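Local atomic coordinates of putative hemin storage protein (Bordetella bronchiseptica, PDB entry 6AU1), a protein that cleaves deacetylated poly-beta-1,6-N-acetylglucosamine of bacterial biofilms through the glycoside hydrolase domain present here, one part of a longer protein that probably also deacetylates the polymer. Residues A107-V112 and T128-H134; L165-D170 and W201-K205; A237-L241 and W280-L284; E7-D13 and P41-Q47. All coordinates share one frame; numbering follows the deposited sequence.

Contact 1. Residues A107-V112 and T128-H134; sequences AYGKVV and TRLSPFH
Lys110 lies over one face of the His134 imidazole, with CG 3.9 Å from the ring centroid and 7° off its normal, a CH-pi contact. A bend at chi2 (-52°) folds the lysine chain over the ring, and CD comes within 3.6 Å of His134 NE2. A water in the ring plane links Lys110 NZ to NE2; ND1 caps Asp136 N at the start of helix 135-151. Beside this pair Ser131 N donates to Lys110 O (2.8 Å), nearly straight and on a carbonyl lone pair, and Val112 N to Arg129 O (2.9 Å); these two bonds make a single beta bridge, Val111 with Leu130.

Val112 turns CG1 away from its own N (chi1 169°) and over a face of the Arg129 guanidinium, 3.9 Å from NH1, while CG2 rests 3.6 Å from Leu130 O. The guanidinium is held further by Ser126 O, Val164 O and a salt bridge to Glu169. Leu130 CD2 reaches back to Ala107 O at 3.6 Å, against the type II turn Ala107-Lys110. Ser131 OG, also bonded to Asp170, accepts from Phe133 N, an ST turn. Both segments belong to the long beta-alpha loop between strand 89-94 and helix 135-151 of a TIM-barrel domain.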
# COMPACT_ATOMS: atom_id res chain seq x y z
N ALA A 107 -8.35 3.88 21.02
CA ALA A 107 -7.26 3.08 20.48
C ALA A 107 -5.88 3.67 20.78
O ALA A 107 -4.87 3.11 20.38
CB ALA A 107 -7.42 2.90 18.98
N TYR A 108 -5.84 4.81 21.48
CA TYR A 108 -4.55 5.48 21.70
C TYR A 108 -3.56 4.57 22.41
O TYR A 108 -3.84 4.06 23.50
CB TYR A 108 -4.73 6.78 22.51
CG TYR A 108 -3.43 7.52 22.74
CD1 TYR A 108 -2.88 8.31 21.74
CD2 TYR A 108 -2.75 7.42 23.96
CE1 TYR A 108 -1.69 8.98 21.94
CE2 TYR A 108 -1.55 8.09 24.16
CZ TYR A 108 -1.03 8.87 23.14
OH TYR A 108 0.15 9.56 23.32
N GLY A 109 -2.40 4.38 21.79
CA GLY A 109 -1.33 3.61 22.40
C GLY A 109 -1.49 2.11 22.26
O GLY A 109 -0.64 1.35 22.73
N LYS A 110 -2.58 1.67 21.62
CA LYS A 110 -2.84 0.24 21.45
C LYS A 110 -2.15 -0.22 20.17
O LYS A 110 -2.79 -0.58 19.18
CB LYS A 110 -4.34 -0.05 21.40
CG LYS A 110 -5.12 0.49 22.60
CD LYS A 110 -4.49 0.04 23.92
CE LYS A 110 -5.37 0.47 25.10
NZ LYS A 110 -4.71 0.18 26.41
N VAL A 111 -0.82 -0.20 20.22
CA VAL A 111 0.01 -0.41 19.05
C VAL A 111 0.66 -1.79 19.07
O VAL A 111 0.70 -2.46 20.11
CB VAL A 111 1.12 0.65 18.95
CG1 VAL A 111 0.50 2.04 18.71
CG2 VAL A 111 1.99 0.65 20.22
N VAL A 112 1.17 -2.20 17.91
CA VAL A 112 1.93 -3.44 17.77
C VAL A 112 3.16 -3.41 18.67
O VAL A 112 3.93 -2.45 18.66
CB VAL A 112 2.37 -3.66 16.31
CG1 VAL A 112 3.39 -4.82 16.19
CG2 VAL A 112 1.14 -3.89 15.42
N THR A 128 4.03 3.23 15.04
CA THR A 128 2.66 3.71 15.20
C THR A 128 1.59 2.74 14.68
O THR A 128 0.40 3.05 14.77
CB THR A 128 2.44 5.06 14.48
OG1 THR A 128 2.47 4.85 13.06
CG2 THR A 128 3.53 6.07 14.88
N ARG A 129 1.99 1.60 14.11
CA ARG A 129 1.00 0.60 13.70
C ARG A 129 0.09 0.24 14.88
O ARG A 129 0.57 -0.24 15.91
CB ARG A 129 1.67 -0.70 13.19
CG ARG A 129 2.26 -0.64 11.78
CD ARG A 129 3.23 -1.82 11.58
NE ARG A 129 4.32 -1.71 12.57
CZ ARG A 129 5.03 -2.73 13.04
NH1 ARG A 129 4.80 -3.97 12.62
NH2 ARG A 129 5.98 -2.51 13.95
N LEU A 130 -1.21 0.47 14.73
CA LEU A 130 -2.16 -0.00 15.73
C LEU A 130 -2.18 -1.53 15.69
O LEU A 130 -1.96 -2.14 14.64
CB LEU A 130 -3.56 0.57 15.47
CG LEU A 130 -3.69 2.07 15.72
CD1 LEU A 130 -5.06 2.55 15.27
CD2 LEU A 130 -3.47 2.35 17.20
N SER A 131 -2.42 -2.15 16.84
CA SER A 131 -2.56 -3.61 16.90
C SER A 131 -3.92 -4.08 16.42
O SER A 131 -4.94 -3.80 17.05
CB SER A 131 -2.34 -4.11 18.32
OG SER A 131 -2.52 -5.52 18.36
N PRO A 132 -3.95 -4.84 15.31
CA PRO A 132 -5.26 -5.33 14.84
C PRO A 132 -5.80 -6.45 15.73
O PRO A 132 -6.92 -6.91 15.50
CB PRO A 132 -4.95 -5.83 13.43
CG PRO A 132 -3.52 -6.29 13.52
CD PRO A 132 -2.84 -5.32 14.46
N PHE A 133 -5.02 -6.87 16.73
CA PHE A 133 -5.49 -7.83 17.72
C PHE A 133 -6.26 -7.18 18.88
O PHE A 133 -6.94 -7.88 19.64
CB PHE A 133 -4.30 -8.64 18.27
CG PHE A 133 -3.55 -9.40 17.21
CD1 PHE A 133 -3.98 -10.66 16.81
CD2 PHE A 133 -2.43 -8.85 16.61
CE1 PHE A 133 -3.30 -11.37 15.83
CE2 PHE A 133 -1.75 -9.55 15.63
CZ PHE A 133 -2.18 -10.81 15.24
N HIS A 134 -6.15 -5.86 19.02
CA HIS A 134 -6.85 -5.15 20.08
C HIS A 134 -8.23 -4.71 19.60
O HIS A 134 -8.34 -4.06 18.56
CB HIS A 134 -6.05 -3.93 20.54
CG HIS A 134 -6.49 -3.38 21.86
ND1 HIS A 134 -7.67 -2.70 22.03
CD2 HIS A 134 -5.91 -3.43 23.08
CE1 HIS A 134 -7.80 -2.34 23.29
NE2 HIS A 134 -6.74 -2.77 23.96
O HOH W 1 -5.28 -2.53 26.59

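Contact 2. Residues L165-D170 and W201-K205; sequences LDDTED and WSKGK
Lys205 pushes its ammonium group into the turn Asp166-Glu169, where NZ donates to Glu169 O at 2.9 Å, nearly along the C=O axis. Asp166 O is also close, 3.0 Å from NZ, and a water accepts from NZ while donating to Leu165 O. The amine thus sits among main-chain oxygens; the nearest carboxylate oxygen of the loop, Asp166 OD1, is 6.2 Å from Lys205 NZ, and its negative charge may still favour the amine. A bend in the lysine chain at chi3 of Lys205 (-74°) brings CE over one face of Trp201, one helical turn earlier, and the two side chains reach the loop together.

This is the tight part. Trp201 presents its benzo edge to the loop: Asp167 O lies in the ring plane, 3.4 Å from CZ3, and Glu169 O meets CZ2 obliquely at 3.1 Å. The turn itself is stiffened by Asp166 OD1, which accepts Thr168 N, an Asx turn, and also Thr168 OG1 from the same face, and by Glu169 OE2, which accepts from Asp166 N. Ser114 bonds Thr168 OG1 as well, and Arg129 and Arg117 pair with the Glu169 carboxylate.

Packing is looser beside Leu165, whose CD1 merely grazes Lys205 CD at 4.1 Å, and toward the partly exposed Asp166-Thr168. A type I turn thus rests on helix 195-223 as part of the beta-alpha loop following strand 156-159 of the TIM barrel.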
# COMPACT_ATOMS: atom_id res chain seq x y z
N LEU A 165 4.35 -7.26 9.84
CA LEU A 165 4.70 -7.69 11.20
C LEU A 165 6.01 -8.47 11.11
O LEU A 165 6.16 -9.30 10.21
CB LEU A 165 3.61 -8.57 11.80
CG LEU A 165 2.24 -7.93 12.08
CD1 LEU A 165 1.22 -9.01 12.41
CD2 LEU A 165 2.35 -6.92 13.22
N ASP A 166 6.96 -8.22 12.01
CA ASP A 166 8.18 -9.02 11.92
C ASP A 166 8.11 -10.22 12.87
O ASP A 166 7.06 -10.50 13.44
CB ASP A 166 9.44 -8.17 12.15
CG ASP A 166 9.57 -7.64 13.58
OD1 ASP A 166 9.10 -8.27 14.53
OD2 ASP A 166 10.19 -6.56 13.73
N ASP A 167 9.22 -10.95 13.01
CA ASP A 167 9.17 -12.22 13.73
C ASP A 167 9.32 -12.03 15.25
O ASP A 167 9.50 -13.00 15.97
CB ASP A 167 10.24 -13.18 13.19
CG ASP A 167 11.64 -12.59 13.19
OD1 ASP A 167 11.80 -11.40 13.54
OD2 ASP A 167 12.58 -13.32 12.80
N THR A 168 9.21 -10.79 15.71
CA THR A 168 9.15 -10.48 17.15
C THR A 168 7.82 -9.84 17.52
O THR A 168 7.62 -9.40 18.67
CB THR A 168 10.30 -9.53 17.59
OG1 THR A 168 10.08 -8.23 17.02
CG2 THR A 168 11.65 -10.08 17.14
N GLU A 169 6.91 -9.77 16.55
CA GLU A 169 5.63 -9.06 16.69
C GLU A 169 4.47 -9.98 16.30
O GLU A 169 4.69 -10.97 15.62
CB GLU A 169 5.61 -7.83 15.77
CG GLU A 169 6.68 -6.79 16.09
CD GLU A 169 6.80 -5.73 15.00
OE1 GLU A 169 7.21 -4.59 15.32
OE2 GLU A 169 6.47 -6.02 13.82
N ASP A 170 3.23 -9.69 16.70
CA ASP A 170 2.82 -8.70 17.68
C ASP A 170 2.90 -9.37 19.06
O ASP A 170 2.35 -10.45 19.25
CB ASP A 170 1.39 -8.25 17.33
CG ASP A 170 0.85 -7.15 18.22
OD1 ASP A 170 1.42 -6.88 19.29
OD2 ASP A 170 -0.17 -6.57 17.81
N TRP A 201 3.02 -19.97 13.07
CA TRP A 201 2.80 -18.62 13.57
C TRP A 201 2.94 -17.59 12.45
O TRP A 201 2.10 -16.68 12.31
CB TRP A 201 3.78 -18.33 14.71
CG TRP A 201 3.56 -17.01 15.41
CD1 TRP A 201 2.39 -16.53 15.91
CD2 TRP A 201 4.56 -16.03 15.71
NE1 TRP A 201 2.60 -15.30 16.50
CE2 TRP A 201 3.93 -14.97 16.39
CE3 TRP A 201 5.94 -15.95 15.49
CZ2 TRP A 201 4.61 -13.84 16.84
CZ3 TRP A 201 6.63 -14.82 15.92
CH2 TRP A 201 5.97 -13.79 16.59
N SER A 202 4.00 -17.72 11.65
CA SER A 202 4.20 -16.84 10.50
C SER A 202 2.99 -16.87 9.56
O SER A 202 2.45 -15.82 9.20
CB SER A 202 5.46 -17.23 9.73
OG SER A 202 5.58 -16.46 8.53
N LYS A 203 2.55 -18.07 9.18
CA LYS A 203 1.41 -18.20 8.27
C LYS A 203 0.13 -17.67 8.90
O LYS A 203 -0.70 -17.06 8.22
CB LYS A 203 1.23 -19.66 7.85
CG LYS A 203 2.26 -20.13 6.84
CD LYS A 203 2.14 -19.32 5.55
CE LYS A 203 3.08 -19.83 4.46
NZ LYS A 203 2.88 -19.11 3.17
N GLY A 204 -0.02 -17.89 10.20
CA GLY A 204 -1.18 -17.40 10.93
C GLY A 204 -1.28 -15.88 10.91
O GLY A 204 -2.36 -15.31 10.71
N LYS A 205 -0.15 -15.21 11.12
CA LYS A 205 -0.16 -13.74 11.12
C LYS A 205 -0.46 -13.21 9.72
O LYS A 205 -1.18 -12.21 9.57
CB LYS A 205 1.18 -13.19 11.62
CG LYS A 205 1.34 -13.35 13.13
CD LYS A 205 2.64 -12.72 13.61
CE LYS A 205 3.84 -13.59 13.21
NZ LYS A 205 5.10 -12.83 13.46
O HOH W 2 4.89 -11.71 10.83

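Contact 3. Residues A237-L241 and W280-L284; sequences AQPVL and WMRQL. With SO4 (sulfate ion), chain E.
Leu241 fits its isobutyl group between Trp280 and Leu284, joining the short helix 238-241 to helix 277-290 on the outer part of the TIM-barrel domain. Its two methyls divide the work. CD1 meets the pyrrole side of the indole obliquely, 3.4 Å from Trp280 NE1. CD2 dips to the helix backbone and approaches Leu284 CA at 3.7 Å, with Gln283 CB also alongside. The hollow that receives this side chain therefore has an aromatic wall, an aliphatic wall and a floor of main chain.

The reverse bump is Leu284. Its CG is turned away from its backbone N (chi1 -173°), and with chi2 at 72° CD1 points across to the short helix, where it settles among Ala237 CB, Val240 CG1 and Leu241 CG; the gap to Val240 CG1 is 3.9 Å. Both Leu241 and Val240 cross Leu284 at about a right angle, so that methyls nest beside one another. Ala237 CB reaches the benzo end of the indole, 3.6 Å from Trp280 CZ2, and Glu272 of helix 269-272 touches both residues. No hydrogen bond spans the two segments, and the fit rests on apolar contact.

Away from this seam, the exposed side of helix 277-290 carries a sulfate, probably from the crystallisation liquor, which Gln279 NE2 also binds. Arg282 holds it along the guanidinium edge: NE donates to sulfate O3 at 2.8 Å and NH2 to O1 at 3.0 Å, while Gln283 NE2 adds a weak bond to O4 at 3.4 Å.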
# COMPACT_ATOMS: atom_id res chain seq x y z
N ALA A 237 9.10 -6.89 -2.13
CA ALA A 237 9.77 -7.83 -3.02
C ALA A 237 10.49 -8.96 -2.28
O ALA A 237 10.61 -10.06 -2.81
CB ALA A 237 10.76 -7.10 -3.91
N GLN A 238 10.99 -8.70 -1.07
CA GLN A 238 11.79 -9.75 -0.42
C GLN A 238 11.00 -11.05 -0.17
O GLN A 238 11.51 -12.14 -0.45
CB GLN A 238 12.41 -9.22 0.90
CG GLN A 238 13.53 -10.08 1.45
CD GLN A 238 14.24 -9.46 2.65
OE1 GLN A 238 14.11 -8.26 2.94
NE2 GLN A 238 15.01 -10.28 3.37
N PRO A 239 9.74 -10.97 0.31
CA PRO A 239 8.97 -12.22 0.45
C PRO A 239 8.73 -12.98 -0.87
O PRO A 239 8.44 -14.17 -0.84
CB PRO A 239 7.63 -11.75 1.03
CG PRO A 239 7.95 -10.49 1.74
CD PRO A 239 9.03 -9.82 0.93
N VAL A 240 8.85 -12.30 -2.01
CA VAL A 240 8.73 -12.96 -3.30
C VAL A 240 10.06 -13.59 -3.72
O VAL A 240 10.12 -14.76 -4.12
CB VAL A 240 8.26 -11.96 -4.37
CG1 VAL A 240 8.12 -12.64 -5.74
CG2 VAL A 240 6.96 -11.30 -3.93
N LEU A 241 11.14 -12.82 -3.61
CA LEU A 241 12.46 -13.30 -4.03
C LEU A 241 12.99 -14.35 -3.06
O LEU A 241 13.69 -15.28 -3.46
CB LEU A 241 13.45 -12.14 -4.14
CG LEU A 241 13.15 -11.16 -5.27
CD1 LEU A 241 14.00 -9.90 -5.15
CD2 LEU A 241 13.36 -11.83 -6.62
N TRP A 280 17.78 -8.42 -11.32
CA TRP A 280 16.86 -8.38 -10.20
C TRP A 280 15.41 -8.44 -10.67
O TRP A 280 14.61 -9.22 -10.17
CB TRP A 280 17.10 -7.11 -9.38
CG TRP A 280 16.39 -7.04 -8.05
CD1 TRP A 280 16.87 -7.44 -6.84
CD2 TRP A 280 15.08 -6.51 -7.81
NE1 TRP A 280 15.93 -7.19 -5.85
CE2 TRP A 280 14.83 -6.63 -6.43
CE3 TRP A 280 14.10 -5.95 -8.63
CZ2 TRP A 280 13.63 -6.20 -5.85
CZ3 TRP A 280 12.91 -5.53 -8.06
CH2 TRP A 280 12.69 -5.65 -6.68
N MET A 281 15.08 -7.60 -11.65
CA MET A 281 13.73 -7.56 -12.17
C MET A 281 13.39 -8.87 -12.89
O MET A 281 12.26 -9.37 -12.80
CB MET A 281 13.56 -6.37 -13.12
CG MET A 281 12.11 -6.11 -13.50
SD MET A 281 11.21 -5.36 -12.12
CE MET A 281 12.04 -3.77 -12.00
N ARG A 282 14.36 -9.43 -13.61
CA ARG A 282 14.18 -10.72 -14.26
C ARG A 282 13.84 -11.81 -13.23
O ARG A 282 12.89 -12.58 -13.42
CB ARG A 282 15.44 -11.08 -15.06
CG ARG A 282 15.25 -12.12 -16.12
CD ARG A 282 16.33 -12.01 -17.20
NE ARG A 282 17.69 -11.97 -16.66
CZ ARG A 282 18.51 -10.93 -16.75
NH1 ARG A 282 18.12 -9.82 -17.35
NH2 ARG A 282 19.73 -10.99 -16.23
N GLN A 283 14.58 -11.84 -12.13
CA GLN A 283 14.32 -12.82 -11.07
C GLN A 283 12.98 -12.59 -10.39
O GLN A 283 12.29 -13.56 -10.03
CB GLN A 283 15.45 -12.79 -10.03
CG GLN A 283 16.75 -13.37 -10.55
CD GLN A 283 17.91 -13.14 -9.60
OE1 GLN A 283 17.79 -12.40 -8.63
NE2 GLN A 283 19.04 -13.76 -9.89
N LEU A 284 12.60 -11.33 -10.20
CA LEU A 284 11.31 -11.03 -9.57
C LEU A 284 10.16 -11.54 -10.43
O LEU A 284 9.24 -12.19 -9.93
CB LEU A 284 11.16 -9.53 -9.31
CG LEU A 284 9.92 -9.12 -8.49
CD1 LEU A 284 10.08 -9.52 -7.04
CD2 LEU A 284 9.69 -7.63 -8.62
S SO4 E . 19.37 -14.56 -14.51
O1 SO4 E . 20.37 -13.55 -14.84
O2 SO4 E . 19.67 -15.80 -15.21
O3 SO4 E . 18.05 -14.09 -14.92
O4 SO4 E . 19.37 -14.81 -13.07

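Contact 4. Residues E7-D13 and P41-Q47; sequences ERIVQVD and PSAVYLQ
Glu7 and Ser42 open the pairing with a polar knot. Ser42 OG accepts from Arg8 N at 2.9 Å and lies 2.7 Å from Glu7 OE1; its chi1 of 59°, with OG between the backbone N and the carbonyl carbon, brings the hydroxyl to both. Ser42 N in turn donates to Arg8 O. Water bridges Glu7 OE1 to Tyr45 OH, entering near the plane of the phenol ring.

Backbone bonds follow the alternation of a parallel ladder: Val10 N to Ala43 O, Tyr45 N to Val10 O, Val12 N to Tyr45 O (2.9 Å) and Gln47 N to Val12 O. CA-H...O contacts accompany them, such as Val44 CA to Val10 O at 3.2 Å. Strands 8-12 and 43-47, their axes 17° apart, are joined through helix 22-39 in a beta-alpha-beta crossover, the repeating element of the TIM barrel; strand 332-335 flanks 8-12 on its other side and closes the barrel.

Apolar contacts fall on two faces. On one, Ile9 lies over a face of the Tyr45 ring, with CB 4.3 Å from the centroid in a CH-pi contact and CD1 3.8 Å from Tyr45 CE2; Ile298 of strand 297-305 touches both residues. On the face toward helix 22-39, Val12 spreads its methyls, CG2 to Val44 CG1 at 3.6 Å and CG1 to Leu46 CD1 at 3.9 Å. Val10 CG2 rests on the Pro41 ring, and Met36 of the helix packs against both Val10 and Val44.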
# COMPACT_ATOMS: atom_id res chain seq x y z
N GLU A 7 -3.77 -3.87 -16.46
CA GLU A 7 -3.72 -2.72 -15.56
C GLU A 7 -2.46 -1.93 -15.82
O GLU A 7 -1.37 -2.48 -15.96
CB GLU A 7 -3.77 -3.13 -14.09
CG GLU A 7 -5.10 -3.74 -13.66
CD GLU A 7 -6.26 -2.77 -13.79
OE1 GLU A 7 -6.13 -1.60 -13.38
OE2 GLU A 7 -7.32 -3.18 -14.32
N ARG A 8 -2.62 -0.62 -15.91
CA ARG A 8 -1.51 0.30 -16.04
C ARG A 8 -1.82 1.39 -15.06
O ARG A 8 -2.77 2.14 -15.25
CB ARG A 8 -1.39 0.84 -17.48
CG ARG A 8 -1.20 -0.25 -18.54
CD ARG A 8 0.20 -0.84 -18.45
NE ARG A 8 0.34 -2.15 -19.10
CZ ARG A 8 0.47 -2.31 -20.41
NH1 ARG A 8 0.46 -1.26 -21.20
NH2 ARG A 8 0.60 -3.53 -20.92
N ILE A 9 -1.06 1.47 -13.97
CA ILE A 9 -1.51 2.34 -12.90
C ILE A 9 -0.51 3.43 -12.55
O ILE A 9 0.68 3.32 -12.83
CB ILE A 9 -1.86 1.52 -11.62
CG1 ILE A 9 -0.62 0.88 -11.00
CG2 ILE A 9 -2.91 0.44 -11.96
CD1 ILE A 9 0.09 1.75 -9.94
N VAL A 10 -1.04 4.49 -11.95
CA VAL A 10 -0.22 5.59 -11.47
C VAL A 10 -0.60 5.82 -10.03
O VAL A 10 -1.77 5.99 -9.71
CB VAL A 10 -0.45 6.89 -12.29
CG1 VAL A 10 0.42 8.04 -11.74
CG2 VAL A 10 -0.17 6.67 -13.78
N GLN A 11 0.39 5.81 -9.13
CA GLN A 11 0.10 6.09 -7.72
C GLN A 11 0.46 7.55 -7.43
O GLN A 11 1.53 8.03 -7.80
CB GLN A 11 0.87 5.13 -6.82
CG GLN A 11 0.52 5.26 -5.33
CD GLN A 11 1.00 4.06 -4.54
OE1 GLN A 11 0.85 2.92 -4.96
NE2 GLN A 11 1.58 4.31 -3.38
N VAL A 12 -0.45 8.24 -6.76
CA VAL A 12 -0.38 9.70 -6.63
C VAL A 12 -0.47 10.16 -5.18
O VAL A 12 -1.36 9.73 -4.44
CB VAL A 12 -1.51 10.36 -7.43
CG1 VAL A 12 -1.60 11.86 -7.15
CG2 VAL A 12 -1.32 10.09 -8.94
N ASP A 13 0.45 11.05 -4.79
CA ASP A 13 0.45 11.63 -3.45
C ASP A 13 -0.43 12.86 -3.38
O ASP A 13 -0.20 13.82 -4.10
CB ASP A 13 1.88 12.03 -3.03
CG ASP A 13 2.82 10.86 -3.03
OD1 ASP A 13 2.73 10.04 -2.09
OD2 ASP A 13 3.66 10.78 -3.96
N PRO A 41 -4.05 6.05 -17.84
CA PRO A 41 -3.87 4.76 -17.16
C PRO A 41 -5.21 4.09 -16.88
O PRO A 41 -6.26 4.73 -17.00
CB PRO A 41 -3.18 5.16 -15.85
CG PRO A 41 -3.73 6.54 -15.57
CD PRO A 41 -3.81 7.19 -16.93
N SER A 42 -5.19 2.81 -16.51
CA SER A 42 -6.43 2.14 -16.14
C SER A 42 -6.94 2.68 -14.80
O SER A 42 -8.14 2.85 -14.62
CB SER A 42 -6.23 0.61 -16.06
OG SER A 42 -5.23 0.26 -15.13
N ALA A 43 -6.02 2.99 -13.89
CA ALA A 43 -6.39 3.42 -12.55
C ALA A 43 -5.35 4.35 -11.95
O ALA A 43 -4.16 4.23 -12.25
CB ALA A 43 -6.59 2.21 -11.64
N VAL A 44 -5.81 5.28 -11.12
CA VAL A 44 -4.94 6.03 -10.23
C VAL A 44 -5.12 5.53 -8.80
O VAL A 44 -6.25 5.42 -8.32
CB VAL A 44 -5.21 7.55 -10.29
CG1 VAL A 44 -4.48 8.30 -9.15
CG2 VAL A 44 -4.80 8.08 -11.65
N TYR A 45 -4.01 5.19 -8.15
CA TYR A 45 -4.02 4.83 -6.75
C TYR A 45 -3.81 6.10 -5.94
O TYR A 45 -2.71 6.63 -5.93
CB TYR A 45 -2.93 3.81 -6.43
CG TYR A 45 -3.11 2.44 -7.06
CD1 TYR A 45 -4.28 2.10 -7.73
CD2 TYR A 45 -2.13 1.46 -6.92
CE1 TYR A 45 -4.44 0.82 -8.29
CE2 TYR A 45 -2.27 0.20 -7.47
CZ TYR A 45 -3.43 -0.11 -8.14
OH TYR A 45 -3.56 -1.38 -8.68
N LEU A 46 -4.87 6.59 -5.30
CA LEU A 46 -4.86 7.95 -4.78
C LEU A 46 -4.74 7.99 -3.25
O LEU A 46 -5.59 7.47 -2.53
CB LEU A 46 -6.13 8.68 -5.25
CG LEU A 46 -6.17 10.17 -4.92
CD1 LEU A 46 -5.07 10.90 -5.70
CD2 LEU A 46 -7.55 10.74 -5.28
N GLN A 47 -3.67 8.62 -2.76
CA GLN A 47 -3.42 8.77 -1.32
C GLN A 47 -4.59 9.42 -0.60
O GLN A 47 -5.01 10.52 -0.98
CB GLN A 47 -2.16 9.61 -1.12
CG GLN A 47 -1.53 9.51 0.27
CD GLN A 47 -0.43 10.54 0.47
OE1 GLN A 47 -0.40 11.56 -0.21
NE2 GLN A 47 0.46 10.29 1.43
O HOH W 3 -5.56 -1.82 -10.47

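How the contacts relate
Along the chain contact 4 comes first, followed by contacts 1, 2 and 3. Contact 4 lies within the barrel sheet, while the others belong to loops and helices around it. Contact 1 lies within the loop after strand 89-94, and contact 2 sets the loop after strand 156-159 against helix 195-223. Their centres are 15 Å apart and they touch directly, through polar pairs and through Phe133 packing on Asp170, making one continuous region on one side of the barrel. Contact 3 joins outer helices, its nearest atoms about 8 Å from contact 2. Contact 4, in the barrel wall, lies across the chain's centre from contacts 1 and 2, 29 and 30 Å between centres.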